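Local coordinates for flavoprotein (Thermotoga maritima, PDB 5V8S), which carries a di-iron site and a flavodoxin-like domain and probably acts as an FMN-dependent oxidoreductase in electron transfer, at residues Leu30-Arg36 with Trp69-Tyr73; Ser51-Tyr55 with Ile66-Lys70; Gly61-Asp67 with Ile90-Asn96; Thr98-Gly104 with Leu128-Tyr133; Ile120-Gly125 with Pro165-Val169. The protein carries 1 engineered substitution. One frame throughout, in Å; residues are numbered along the deposited sequence.

Overall arrangement
The five contacts lie in the metallo-beta-lactamase-like part of the chain. Contacts 1, 2 and 3 step across its seven-stranded mixed sheet: contact 1 shares Trp69 and Lys70 with contact 2, their centres about 8 Å apart, and contact 2 shares Ile66 and Asp67 with contact 3, about 12 Å away centre to centre. Contact 5 joins the next strand, 118-121, to the second sheet. Contact 4 supplies Glu99, Asp101 and the engineered Asp102 to the mu-oxo-diiron group, and Thr98 OG1 lies 2.8 Å from Asp166 OD2, tying it to contact 5. Side chains of Tyr52, Asp166 and Asp67 approach the iron group to about 6, 7 and 8 Å.

Contact 1. Residues Leu30-Arg36 with Trp69-Tyr73; sequences LRIDDDR and WKGNY
With its CG1 anti to the backbone N (chi1 -170°), Ile32 sends CD1 over the Tyr73 ring, while CG2, between N and carbonyl carbon, settles over the Trp69 indole. Both aromatics turn CG beside their own backbone N (chi1 -68° and -64°), which carries the rings toward strand 26-34. Ile32 CB stands 3.5 Å from the centroid of the Trp69 six-membered ring, almost on its normal, in a CH-pi contact; isoleucine suits the place because its two branches serve two rings. At the indole edge, Trp69 NE1 donates to Leu30 O at 2.9 Å, in the ring plane but from above the carbonyl plane. Tyr73 OH donates a hydrogen bond to Asp34 OD1 at 2.8 Å, from above the carboxylate plane, which stands nearly perpendicular to the ring. That oxygen also takes Arg36 N from the opposite face, at 3.0 Å, an Asx turn that suits aspartate where the strand ends. Asp34 OD2 turns to Tyr52 OH and to a water shared with Lys70 NZ and Asn72 ND2. The Arg36 guanidinium lays a face over Tyr73 CE1. Strand 26-34 of the metallo-beta-lactamase fold is thus packed against the loop that leads into helix 74-82.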
# COMPACT_ATOMS: atom_id res chain seq x y z
N LEU A 30 23.41 -25.71 4.14
CA LEU A 30 22.37 -26.07 3.19
C LEU A 30 21.58 -24.80 2.93
O LEU A 30 20.85 -24.34 3.82
CB LEU A 30 21.45 -27.14 3.78
CG LEU A 30 22.14 -28.47 4.08
CD1 LEU A 30 21.41 -29.19 5.17
CD2 LEU A 30 22.19 -29.33 2.84
N ARG A 31 21.74 -24.23 1.74
CA ARG A 31 21.16 -22.93 1.40
C ARG A 31 20.25 -23.11 0.20
O ARG A 31 20.66 -23.69 -0.81
CB ARG A 31 22.26 -21.90 1.09
CG ARG A 31 21.76 -20.62 0.41
CD ARG A 31 22.85 -19.57 0.21
NE ARG A 31 22.54 -18.75 -0.96
CZ ARG A 31 23.36 -17.85 -1.50
NH1 ARG A 31 24.53 -17.61 -0.94
NH2 ARG A 31 23.01 -17.20 -2.60
N ILE A 32 19.02 -22.61 0.30
CA ILE A 32 18.11 -22.56 -0.84
C ILE A 32 17.83 -21.10 -1.18
O ILE A 32 17.65 -20.26 -0.28
CB ILE A 32 16.83 -23.38 -0.62
CG1 ILE A 32 16.05 -23.48 -1.93
CG2 ILE A 32 15.96 -22.80 0.50
CD1 ILE A 32 14.92 -24.48 -1.92
N ASP A 33 17.87 -20.78 -2.46
CA ASP A 33 17.67 -19.41 -2.95
C ASP A 33 16.21 -19.26 -3.39
O ASP A 33 15.82 -19.78 -4.44
CB ASP A 33 18.65 -19.13 -4.09
CG ASP A 33 20.08 -18.98 -3.60
OD1 ASP A 33 20.27 -19.06 -2.37
OD2 ASP A 33 20.98 -18.77 -4.42
N ASP A 34 15.42 -18.53 -2.59
CA ASP A 34 13.98 -18.39 -2.86
C ASP A 34 13.80 -17.27 -3.87
O ASP A 34 13.78 -16.08 -3.52
CB ASP A 34 13.22 -18.10 -1.57
CG ASP A 34 11.72 -18.19 -1.75
OD1 ASP A 34 11.29 -18.31 -2.91
OD2 ASP A 34 10.99 -18.13 -0.74
N ASP A 35 13.66 -17.65 -5.13
CA ASP A 35 13.34 -16.70 -6.20
C ASP A 35 11.85 -16.71 -6.55
O ASP A 35 11.47 -16.11 -7.56
CB ASP A 35 14.20 -16.94 -7.44
CG ASP A 35 14.01 -18.32 -8.04
OD1 ASP A 35 13.31 -19.15 -7.44
OD2 ASP A 35 14.57 -18.56 -9.13
N ARG A 36 11.01 -17.37 -5.75
CA ARG A 36 9.57 -17.36 -5.97
C ARG A 36 8.90 -16.26 -5.15
O ARG A 36 7.97 -15.61 -5.65
CB ARG A 36 8.95 -18.71 -5.60
CG ARG A 36 9.36 -19.88 -6.51
CD ARG A 36 8.63 -21.18 -6.11
NE ARG A 36 9.28 -22.38 -6.63
CZ ARG A 36 9.01 -23.62 -6.24
NH1 ARG A 36 8.09 -23.84 -5.30
NH2 ARG A 36 9.65 -24.64 -6.78
N TRP A 69 14.49 -24.78 6.51
CA TRP A 69 14.00 -24.03 5.36
C TRP A 69 12.49 -23.81 5.45
O TRP A 69 11.79 -24.49 6.20
CB TRP A 69 14.26 -24.76 4.03
CG TRP A 69 15.71 -24.89 3.61
CD1 TRP A 69 16.80 -24.35 4.21
CD2 TRP A 69 16.19 -25.62 2.48
NE1 TRP A 69 17.94 -24.71 3.53
CE2 TRP A 69 17.59 -25.50 2.47
CE3 TRP A 69 15.57 -26.37 1.48
CZ2 TRP A 69 18.38 -26.09 1.50
CZ3 TRP A 69 16.35 -26.98 0.52
CH2 TRP A 69 17.74 -26.82 0.53
N LYS A 70 12.00 -22.86 4.67
CA LYS A 70 10.57 -22.58 4.63
C LYS A 70 9.81 -23.83 4.17
O LYS A 70 10.32 -24.64 3.40
CB LYS A 70 10.33 -21.42 3.67
CG LYS A 70 8.94 -20.82 3.73
CD LYS A 70 8.95 -19.48 2.96
CE LYS A 70 7.59 -18.88 2.72
NZ LYS A 70 7.06 -19.39 1.47
N GLY A 71 8.56 -23.94 4.63
CA GLY A 71 7.82 -25.19 4.49
C GLY A 71 7.53 -25.61 3.07
O GLY A 71 7.43 -26.81 2.79
N ASN A 72 7.35 -24.65 2.15
CA ASN A 72 7.12 -25.03 0.76
C ASN A 72 8.33 -25.69 0.11
O ASN A 72 8.20 -26.24 -0.99
CB ASN A 72 6.62 -23.83 -0.08
CG ASN A 72 7.54 -22.62 -0.02
OD1 ASN A 72 8.08 -22.29 1.02
ND2 ASN A 72 7.71 -21.95 -1.15
N TYR A 73 9.48 -25.69 0.78
CA TYR A 73 10.69 -26.32 0.28
C TYR A 73 11.11 -27.52 1.14
O TYR A 73 12.28 -27.93 1.12
CB TYR A 73 11.81 -25.28 0.21
CG TYR A 73 11.55 -24.14 -0.76
CD1 TYR A 73 11.40 -24.40 -2.12
CD2 TYR A 73 11.47 -22.82 -0.33
CE1 TYR A 73 11.16 -23.37 -3.02
CE2 TYR A 73 11.25 -21.77 -1.24
CZ TYR A 73 11.09 -22.06 -2.58
OH TYR A 73 10.85 -21.04 -3.48
O HOH W 1 8.50 -19.08 -0.96
O HOH W 2 6.17 -22.94 -3.62
O HOH W 3 8.58 -26.58 -3.83

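Contact 2. Residues Ser51-Tyr55 with Ile66-Lys70; sequences SYNAY and IDGWK
The segments run antiparallel, but a single hydrogen-bonded pair, Tyr55 with Ile66, ties their backbones: Ile66 N gives to Tyr55 O at 2.7 Å and Tyr55 N to Ile66 O at 3.0 Å, before the chain at Asp67 leaves the strand. Ala54, the residue before Tyr55, has its CB 3.8 Å from Gly68 CA; a methyl and a glycine let the two backbones stay close. This is where strand 62-66 of the metallo-beta-lactamase-like sheet gives way to the loop before helix 74-82, alongside its hairpin partner 50-59. Tyr52 CB packs on Trp69 CD1 at 3.9 Å. The Tyr52 ring is covered on one face by the aliphatic part of Lys70, whose CB stands 4.2 Å from the ring centroid in a CH-pi contact. Lys70 CG is anti to N (chi1 -168°), and the chain crosses the ring obliquely, with CD 3.5 Å from Tyr52 OH, a hydroxyl bonded to Asp34. A water bridges Asn53 O and Asp67 OD2, donating to both, the latter at 2.7 Å.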
# COMPACT_ATOMS: atom_id res chain seq x y z
N SER A 51 17.54 -15.96 0.71
CA SER A 51 17.91 -17.35 0.91
C SER A 51 17.47 -17.82 2.29
O SER A 51 17.28 -17.02 3.20
CB SER A 51 19.42 -17.57 0.73
OG SER A 51 20.17 -17.14 1.87
N TYR A 52 17.32 -19.14 2.42
CA TYR A 52 17.14 -19.79 3.72
C TYR A 52 18.35 -20.69 3.93
O TYR A 52 18.65 -21.55 3.08
CB TYR A 52 15.83 -20.59 3.84
CG TYR A 52 14.66 -19.79 3.33
CD1 TYR A 52 14.32 -18.58 3.92
CD2 TYR A 52 13.96 -20.20 2.23
CE1 TYR A 52 13.29 -17.79 3.43
CE2 TYR A 52 12.90 -19.42 1.72
CZ TYR A 52 12.58 -18.21 2.33
OH TYR A 52 11.57 -17.38 1.83
N ASN A 53 19.05 -20.50 5.05
CA ASN A 53 20.31 -21.18 5.31
C ASN A 53 20.17 -22.03 6.56
O ASN A 53 19.83 -21.51 7.62
CB ASN A 53 21.46 -20.20 5.59
CG ASN A 53 21.64 -19.15 4.49
OD1 ASN A 53 21.24 -19.33 3.33
ND2 ASN A 53 22.27 -18.04 4.86
N ALA A 54 20.42 -23.33 6.44
CA ALA A 54 20.50 -24.24 7.57
C ALA A 54 21.90 -24.83 7.61
O ALA A 54 22.63 -24.76 6.63
CB ALA A 54 19.46 -25.35 7.43
N TYR A 55 22.26 -25.42 8.75
CA TYR A 55 23.62 -25.90 8.94
C TYR A 55 23.61 -27.28 9.56
O TYR A 55 22.72 -27.60 10.36
CB TYR A 55 24.44 -24.95 9.84
CG TYR A 55 24.50 -23.56 9.24
CD1 TYR A 55 23.50 -22.63 9.49
CD2 TYR A 55 25.53 -23.19 8.39
CE1 TYR A 55 23.53 -21.36 8.91
CE2 TYR A 55 25.58 -21.93 7.82
CZ TYR A 55 24.58 -21.02 8.08
OH TYR A 55 24.66 -19.78 7.50
N ILE A 66 21.03 -27.31 12.48
CA ILE A 66 20.76 -25.98 13.03
C ILE A 66 19.86 -25.26 12.04
O ILE A 66 20.26 -24.96 10.91
CB ILE A 66 22.05 -25.20 13.33
CG1 ILE A 66 22.89 -26.02 14.32
CG2 ILE A 66 21.72 -23.80 13.90
CD1 ILE A 66 24.16 -25.35 14.76
N ASP A 67 18.62 -25.00 12.47
CA ASP A 67 17.60 -24.31 11.70
C ASP A 67 17.17 -25.14 10.48
O ASP A 67 17.44 -26.34 10.42
CB ASP A 67 18.06 -22.88 11.40
CG ASP A 67 18.27 -22.05 12.70
OD1 ASP A 67 17.50 -22.26 13.69
OD2 ASP A 67 19.20 -21.23 12.76
N GLY A 68 16.44 -24.54 9.54
CA GLY A 68 15.85 -25.28 8.45
C GLY A 68 15.45 -24.34 7.32
O GLY A 68 15.97 -23.23 7.19
N TRP A 69 14.49 -24.78 6.51
CA TRP A 69 14.00 -24.03 5.36
C TRP A 69 12.49 -23.81 5.45
O TRP A 69 11.79 -24.49 6.20
CB TRP A 69 14.26 -24.76 4.03
CG TRP A 69 15.71 -24.89 3.61
CD1 TRP A 69 16.80 -24.35 4.21
CD2 TRP A 69 16.19 -25.62 2.48
NE1 TRP A 69 17.94 -24.71 3.53
CE2 TRP A 69 17.59 -25.50 2.47
CE3 TRP A 69 15.57 -26.37 1.48
CZ2 TRP A 69 18.38 -26.09 1.50
CZ3 TRP A 69 16.35 -26.98 0.52
CH2 TRP A 69 17.74 -26.82 0.53
N LYS A 70 12.00 -22.86 4.67
CA LYS A 70 10.57 -22.58 4.63
C LYS A 70 9.81 -23.83 4.17
O LYS A 70 10.32 -24.64 3.40
CB LYS A 70 10.33 -21.42 3.67
CG LYS A 70 8.94 -20.82 3.73
CD LYS A 70 8.95 -19.48 2.96
CE LYS A 70 7.59 -18.88 2.72
NZ LYS A 70 7.06 -19.39 1.47
O HOH W 4 20.22 -20.50 10.38

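Contact 3. Residues Gly61-Asp67 with Ile90-Asn96; sequences GANVLID and ITHIIVN
Leu65 and Ile94 meet in the close-packed middle of this parallel pair, where Ile94 N donates to Leu65 O at 2.8 Å, almost in line with the C=O bond. Leu65 N donates to His92 O. On one face Ile94 packs CD1 against Val64 CG1 at 3.8 Å and lies side by side with Ile66; Leu65 and Ile93 fill the other, against helix 106-113. The beta-branched Val64, Ile66, Ile93 and Ile94 favour such extended backbones. Past strand 62-66 Asp67 receives Asn96 twice: Asn96 N reaches the syn lone pair of Asp67 OD1 and Asn96 ND2 meets OD2, each at 3.1 Å, so two bonds from one residue fix the carboxylate. Asn96 OD1, the side-chain oxygen, hydrogen-bonds to Thr170. By contrast the Gly61 end is more open, with Asn63, Thr91 and His92 partly exposed and polar. There Thr91 OG1, held between its own N and carbonyl carbon (chi1 56°), accepts from Asn63 N at 2.9 Å, and Asn63 O takes Thr91 N and His92 N. Strands 62-66 and 92-94, linked through helix 74-82, form a classic beta-alpha-beta crossover unit.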
# COMPACT_ATOMS: atom_id res chain seq x y z
N GLY A 61 30.03 -38.62 17.77
CA GLY A 61 28.93 -39.02 18.61
C GLY A 61 27.66 -38.20 18.43
O GLY A 61 26.68 -38.47 19.13
N ALA A 62 27.64 -37.23 17.52
CA ALA A 62 26.47 -36.40 17.37
C ALA A 62 26.45 -35.83 15.97
O ALA A 62 27.50 -35.61 15.36
CB ALA A 62 26.47 -35.24 18.38
N ASN A 63 25.25 -35.59 15.46
CA ASN A 63 25.05 -34.83 14.23
C ASN A 63 23.99 -33.79 14.54
O ASN A 63 22.85 -34.15 14.89
CB ASN A 63 24.61 -35.71 13.05
CG ASN A 63 25.71 -36.62 12.54
OD1 ASN A 63 26.80 -36.17 12.19
ND2 ASN A 63 25.42 -37.91 12.52
N VAL A 64 24.36 -32.52 14.43
CA VAL A 64 23.55 -31.41 14.93
C VAL A 64 23.06 -30.59 13.74
O VAL A 64 23.86 -29.95 13.05
CB VAL A 64 24.34 -30.53 15.90
CG1 VAL A 64 23.45 -29.43 16.49
CG2 VAL A 64 24.99 -31.37 17.00
N LEU A 65 21.75 -30.59 13.51
CA LEU A 65 21.13 -29.74 12.50
C LEU A 65 20.73 -28.42 13.16
O LEU A 65 20.18 -28.42 14.26
CB LEU A 65 19.88 -30.42 11.94
CG LEU A 65 19.05 -29.58 10.97
CD1 LEU A 65 19.83 -29.33 9.69
CD2 LEU A 65 17.75 -30.32 10.68
N ILE A 66 21.03 -27.31 12.48
CA ILE A 66 20.76 -25.98 13.03
C ILE A 66 19.86 -25.26 12.04
O ILE A 66 20.26 -24.96 10.91
CB ILE A 66 22.05 -25.20 13.33
CG1 ILE A 66 22.89 -26.02 14.32
CG2 ILE A 66 21.72 -23.80 13.90
CD1 ILE A 66 24.16 -25.35 14.76
N ASP A 67 18.62 -25.00 12.47
CA ASP A 67 17.60 -24.31 11.70
C ASP A 67 17.17 -25.14 10.48
O ASP A 67 17.44 -26.34 10.42
CB ASP A 67 18.06 -22.88 11.40
CG ASP A 67 18.27 -22.05 12.70
OD1 ASP A 67 17.50 -22.26 13.69
OD2 ASP A 67 19.20 -21.23 12.76
N ILE A 90 20.91 -38.18 12.60
CA ILE A 90 20.80 -36.90 13.29
C ILE A 90 20.39 -37.13 14.74
O ILE A 90 19.47 -37.90 15.03
CB ILE A 90 19.82 -35.97 12.56
CG1 ILE A 90 20.43 -35.55 11.21
CG2 ILE A 90 19.51 -34.74 13.41
CD1 ILE A 90 19.47 -34.83 10.31
N THR A 91 21.06 -36.43 15.65
CA THR A 91 20.85 -36.58 17.08
C THR A 91 20.30 -35.33 17.74
O THR A 91 19.65 -35.44 18.80
CB THR A 91 22.17 -36.96 17.79
OG1 THR A 91 23.17 -35.98 17.49
CG2 THR A 91 22.67 -38.36 17.37
N HIS A 92 20.54 -34.15 17.16
CA HIS A 92 20.14 -32.88 17.75
C HIS A 92 19.64 -31.96 16.67
O HIS A 92 20.15 -31.97 15.55
CB HIS A 92 21.35 -32.20 18.41
CG HIS A 92 21.88 -32.93 19.59
ND1 HIS A 92 22.64 -34.08 19.47
CD2 HIS A 92 21.78 -32.67 20.91
CE1 HIS A 92 22.97 -34.51 20.67
NE2 HIS A 92 22.46 -33.68 21.56
N ILE A 93 18.62 -31.16 17.00
CA ILE A 93 18.19 -30.04 16.17
C ILE A 93 18.12 -28.79 17.05
O ILE A 93 17.41 -28.78 18.07
CB ILE A 93 16.83 -30.29 15.50
CG1 ILE A 93 16.88 -31.55 14.63
CG2 ILE A 93 16.44 -29.09 14.64
CD1 ILE A 93 15.55 -32.00 14.07
N ILE A 94 18.85 -27.75 16.66
CA ILE A 94 18.84 -26.47 17.37
C ILE A 94 17.95 -25.51 16.60
O ILE A 94 18.13 -25.31 15.40
CB ILE A 94 20.26 -25.89 17.52
CG1 ILE A 94 21.11 -26.82 18.41
CG2 ILE A 94 20.19 -24.48 18.13
CD1 ILE A 94 22.57 -26.38 18.59
N VAL A 95 16.99 -24.94 17.30
CA VAL A 95 16.04 -23.99 16.73
C VAL A 95 16.30 -22.64 17.38
O VAL A 95 15.83 -22.36 18.49
CB VAL A 95 14.59 -24.46 16.94
CG1 VAL A 95 13.61 -23.47 16.33
CG2 VAL A 95 14.41 -25.84 16.32
N ASN A 96 17.05 -21.78 16.69
CA ASN A 96 17.37 -20.46 17.22
C ASN A 96 16.15 -19.54 17.20
O ASN A 96 16.11 -18.58 17.97
CB ASN A 96 18.47 -19.83 16.37
CG ASN A 96 19.84 -20.46 16.61
OD1 ASN A 96 20.30 -20.55 17.75
ND2 ASN A 96 20.50 -20.89 15.52

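Contact 4. Residues Thr98-Gly104 with Leu128-Tyr133; sequences TEPDDSG and LLEGFY. Engineered in segment 98-104: Asp102 (natural residue His). With FEO (mu-oxo-diiron), chain C.
Thr98 and Tyr133 bury the largest areas between helix 123-133 and the metal-binding segment of this metallo-beta-lactamase-like fold, with its short helix 100-103. Two contacts are apolar: Thr98 CG2 rests on Leu129 CG at 3.9 Å, and Pro100 CD packs obliquely on Phe132 CE2. Threonine suits its place because one branch, CG2, meets Leu129 while the other, OG1, beside Leu128 CB, hydrogen-bonds to Asp166. Separately, the Phe132 ring turns its edge to a carbonyl oxygen, CE2 lying 3.4 Å from Thr98 O. Coordination occupies the side turned from helix 123-133. Glu99 OE1 binds the iron FE1 at 2.1 Å through an extended chain; Asp101 OD2 and the engineered Asp102 OD2 bind the iron FE2 at 2.2 and 2.3 Å. His97, His163, Asp180 and His240 complete the pocket. Tyr276 of the second subunit hydrogen-bonds through its OH to Glu99 OE2. Within the chain, Ser103 OG, turned between its backbone N and carbonyl carbon (chi1 72°), donates to Thr98 O at 2.6 Å and accepts from Tyr133 OH, in the plane of the Tyr133 ring, at 2.7 Å.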
# COMPACT_ATOMS: atom_id res chain seq x y z
N THR A 98 11.75 -19.69 15.70
CA THR A 98 10.74 -20.64 15.26
C THR A 98 9.91 -20.15 14.08
O THR A 98 9.00 -20.87 13.66
CB THR A 98 9.79 -20.97 16.41
OG1 THR A 98 9.06 -19.80 16.78
CG2 THR A 98 10.56 -21.52 17.61
N GLU A 99 10.18 -18.96 13.55
CA GLU A 99 9.32 -18.46 12.48
C GLU A 99 9.37 -19.43 11.30
O GLU A 99 10.43 -19.99 11.01
CB GLU A 99 9.79 -17.07 12.04
CG GLU A 99 8.88 -16.39 11.05
CD GLU A 99 9.27 -14.97 10.76
OE1 GLU A 99 10.10 -14.40 11.47
OE2 GLU A 99 8.70 -14.39 9.80
N PRO A 100 8.26 -19.65 10.60
CA PRO A 100 8.24 -20.73 9.60
C PRO A 100 9.14 -20.56 8.39
O PRO A 100 9.29 -21.53 7.64
CB PRO A 100 6.77 -20.85 9.21
CG PRO A 100 6.06 -20.43 10.44
CD PRO A 100 6.88 -19.32 11.03
N ASP A 101 9.71 -19.38 8.13
CA ASP A 101 10.71 -19.31 7.05
C ASP A 101 11.97 -20.09 7.40
O ASP A 101 12.67 -20.55 6.50
CB ASP A 101 11.08 -17.88 6.70
CG ASP A 101 11.64 -17.09 7.88
OD1 ASP A 101 11.05 -17.11 8.97
OD2 ASP A 101 12.69 -16.43 7.71
N ASP A 102 12.25 -20.25 8.68
CA ASP A 102 13.38 -21.04 9.14
C ASP A 102 12.98 -22.39 9.74
O ASP A 102 13.82 -23.29 9.76
CB ASP A 102 14.23 -20.18 10.11
CG ASP A 102 14.83 -18.90 9.40
OD1 ASP A 102 15.65 -19.06 8.45
OD2 ASP A 102 14.48 -17.74 9.73
N SER A 103 11.72 -22.58 10.15
CA SER A 103 11.29 -23.80 10.83
C SER A 103 10.29 -24.64 10.04
O SER A 103 9.89 -25.71 10.52
CB SER A 103 10.67 -23.47 12.19
OG SER A 103 9.39 -22.86 12.04
N GLY A 104 9.86 -24.19 8.87
CA GLY A 104 8.75 -24.86 8.20
C GLY A 104 9.05 -26.29 7.79
O GLY A 104 8.13 -27.10 7.62
N LEU A 128 6.32 -21.80 21.07
CA LEU A 128 5.90 -21.59 19.69
C LEU A 128 5.98 -22.87 18.86
O LEU A 128 5.15 -23.09 17.98
CB LEU A 128 6.71 -20.46 19.04
CG LEU A 128 6.44 -19.08 19.65
CD1 LEU A 128 7.49 -18.06 19.25
CD2 LEU A 128 5.04 -18.59 19.27
N LEU A 129 6.95 -23.75 19.15
CA LEU A 129 6.99 -25.01 18.40
C LEU A 129 5.76 -25.85 18.69
O LEU A 129 5.28 -26.57 17.82
CB LEU A 129 8.25 -25.80 18.73
CG LEU A 129 9.55 -25.23 18.17
CD1 LEU A 129 10.76 -25.98 18.73
CD2 LEU A 129 9.54 -25.30 16.64
N GLU A 130 5.25 -25.78 19.91
CA GLU A 130 4.03 -26.51 20.22
C GLU A 130 2.84 -25.87 19.52
O GLU A 130 2.01 -26.57 18.92
CB GLU A 130 3.81 -26.52 21.73
CG GLU A 130 2.57 -27.30 22.11
CD GLU A 130 2.26 -27.20 23.58
OE1 GLU A 130 1.24 -26.56 23.94
OE2 GLU A 130 3.03 -27.77 24.38
N GLY A 131 2.74 -24.55 19.57
CA GLY A 131 1.60 -23.89 18.94
C GLY A 131 1.57 -24.03 17.43
O GLY A 131 0.50 -24.18 16.83
N PHE A 132 2.73 -23.94 16.78
CA PHE A 132 2.76 -24.05 15.33
C PHE A 132 2.59 -25.49 14.87
O PHE A 132 1.85 -25.76 13.93
CB PHE A 132 4.11 -23.56 14.78
CG PHE A 132 4.34 -22.08 14.89
CD1 PHE A 132 3.31 -21.17 14.98
CD2 PHE A 132 5.63 -21.60 14.91
CE1 PHE A 132 3.57 -19.81 15.08
CE2 PHE A 132 5.89 -20.25 15.00
CZ PHE A 132 4.86 -19.36 15.09
N TYR A 133 3.29 -26.42 15.52
CA TYR A 133 3.48 -27.76 14.97
C TYR A 133 3.06 -28.88 15.91
O TYR A 133 3.11 -30.04 15.49
CB TYR A 133 4.95 -27.99 14.59
CG TYR A 133 5.54 -26.92 13.68
CD1 TYR A 133 5.02 -26.70 12.41
CD2 TYR A 133 6.60 -26.13 14.10
CE1 TYR A 133 5.55 -25.72 11.57
CE2 TYR A 133 7.15 -25.16 13.28
CZ TYR A 133 6.62 -24.95 12.02
OH TYR A 133 7.14 -23.98 11.19
FE1 FEO C . 12.19 -14.15 11.63
FE2 FEO C . 14.07 -15.54 9.15
O FEO C . 12.64 -15.47 10.37
O HOH W 5 12.06 -12.95 9.78
O HOH W 6 13.55 -13.40 8.58

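Contact 5. Residues Ile120-Gly125 with Pro165-Val169; sequences IASNFG and PDTMV
A buried loop-to-helix contact joins the start of helix 123-133, just after strand 118-121, to the turn that leads into strand 168-172; a hydrogen bond, a proline-aromatic pair and the Met168 chain carry it. Ser122 is the polar centre. Its OG, placed between the backbone N and the carbonyl carbon (chi1 70°), donates to Asp166 O at 2.8 Å, tilted somewhat from the carbonyl plane, and accepts from Gly125 N at 3.0 Å. The latter is the capping bond of an N-cap residue, a place that serine suits because its short hydroxyl can reach forward to the amide of Gly125 in the first turn. A water accepts from Ser122 N and donates to Asp166 O, so that carbonyl is gripped twice. In this metallo-beta-lactamase-like fold the contact bridges the two sheets, 118-121 belonging to one and 168-172 to the other. Pro165 lies over one face of the Phe124 ring: CG of the proline stands 3.7 Å from the ring centroid, 6° off the normal, a CH-pi contact. Asp166 CB comes to 3.4 Å from Gly125 N; glycine suits that place because a CB there would crowd Ala121 CB. The Asp166 carboxylate hydrogen-bonds to His97 and Thr98; as His97 is an iron ligand, Asp166 is a second-shell residue that probably helps orient its imidazole. At the other end the long, unbranched chain of Met168 extends beyond CG, bringing CE to 4.0 Å from Ala121 CA and 4.3 Å from Ile120 CG2.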
# COMPACT_ATOMS: atom_id res chain seq x y z
N ILE A 120 16.52 -28.33 20.72
CA ILE A 120 16.94 -27.27 21.64
C ILE A 120 16.35 -25.94 21.18
O ILE A 120 16.49 -25.56 20.01
CB ILE A 120 18.47 -27.19 21.73
CG1 ILE A 120 19.02 -28.47 22.34
CG2 ILE A 120 18.90 -25.96 22.55
CD1 ILE A 120 20.50 -28.61 22.18
N ALA A 121 15.73 -25.21 22.11
CA ALA A 121 15.17 -23.91 21.81
C ALA A 121 15.13 -23.07 23.08
O ALA A 121 15.36 -23.57 24.18
CB ALA A 121 13.76 -24.05 21.22
N SER A 122 14.82 -21.79 22.93
CA SER A 122 14.58 -20.95 24.08
C SER A 122 13.22 -21.29 24.71
O SER A 122 12.43 -22.07 24.18
CB SER A 122 14.57 -19.49 23.67
OG SER A 122 13.42 -19.20 22.89
N ASN A 123 12.95 -20.68 25.87
CA ASN A 123 11.67 -20.92 26.54
C ASN A 123 10.50 -20.55 25.64
O ASN A 123 9.54 -21.32 25.48
CB ASN A 123 11.62 -20.14 27.85
CG ASN A 123 10.44 -20.52 28.69
OD1 ASN A 123 10.40 -21.60 29.28
ND2 ASN A 123 9.45 -19.65 28.73
N PHE A 124 10.53 -19.36 25.06
CA PHE A 124 9.45 -18.98 24.16
C PHE A 124 9.47 -19.83 22.90
O PHE A 124 8.42 -20.13 22.33
CB PHE A 124 9.56 -17.51 23.79
CG PHE A 124 8.31 -16.75 24.02
CD1 PHE A 124 7.25 -16.87 23.14
CD2 PHE A 124 8.20 -15.89 25.09
CE1 PHE A 124 6.08 -16.14 23.34
CE2 PHE A 124 7.04 -15.17 25.30
CZ PHE A 124 5.98 -15.30 24.42
N GLY A 125 10.66 -20.22 22.44
CA GLY A 125 10.74 -21.09 21.29
C GLY A 125 10.00 -22.40 21.50
O GLY A 125 9.31 -22.89 20.60
N PRO A 165 10.28 -12.84 20.64
CA PRO A 165 10.75 -13.15 22.00
C PRO A 165 11.50 -14.46 22.10
O PRO A 165 12.12 -14.72 23.15
CB PRO A 165 9.46 -13.19 22.83
CG PRO A 165 8.37 -13.43 21.83
CD PRO A 165 8.80 -12.73 20.59
N ASP A 166 11.46 -15.29 21.07
CA ASP A 166 12.13 -16.59 21.12
C ASP A 166 13.57 -16.57 20.65
O ASP A 166 14.24 -17.59 20.74
CB ASP A 166 11.36 -17.64 20.30
CG ASP A 166 11.41 -17.38 18.79
OD1 ASP A 166 11.82 -16.28 18.36
OD2 ASP A 166 11.03 -18.31 18.03
N THR A 167 14.07 -15.44 20.15
CA THR A 167 15.32 -15.46 19.40
C THR A 167 16.52 -15.66 20.31
O THR A 167 16.64 -15.05 21.37
CB THR A 167 15.45 -14.20 18.54
OG1 THR A 167 15.35 -13.02 19.34
CG2 THR A 167 14.35 -14.14 17.59
N MET A 168 17.41 -16.55 19.87
CA MET A 168 18.68 -16.79 20.52
C MET A 168 19.73 -17.02 19.44
O MET A 168 19.41 -17.19 18.26
CB MET A 168 18.61 -18.00 21.46
CG MET A 168 18.40 -19.31 20.75
SD MET A 168 18.53 -20.69 21.93
CE MET A 168 18.54 -22.06 20.79
N VAL A 169 20.99 -17.04 19.84
CA VAL A 169 22.08 -17.38 18.94
C VAL A 169 22.88 -18.49 19.61
O VAL A 169 22.91 -18.61 20.83
CB VAL A 169 22.95 -16.16 18.59
CG1 VAL A 169 22.13 -15.08 17.87
CG2 VAL A 169 23.57 -15.58 19.83
O HOH W 7 14.41 -20.64 20.16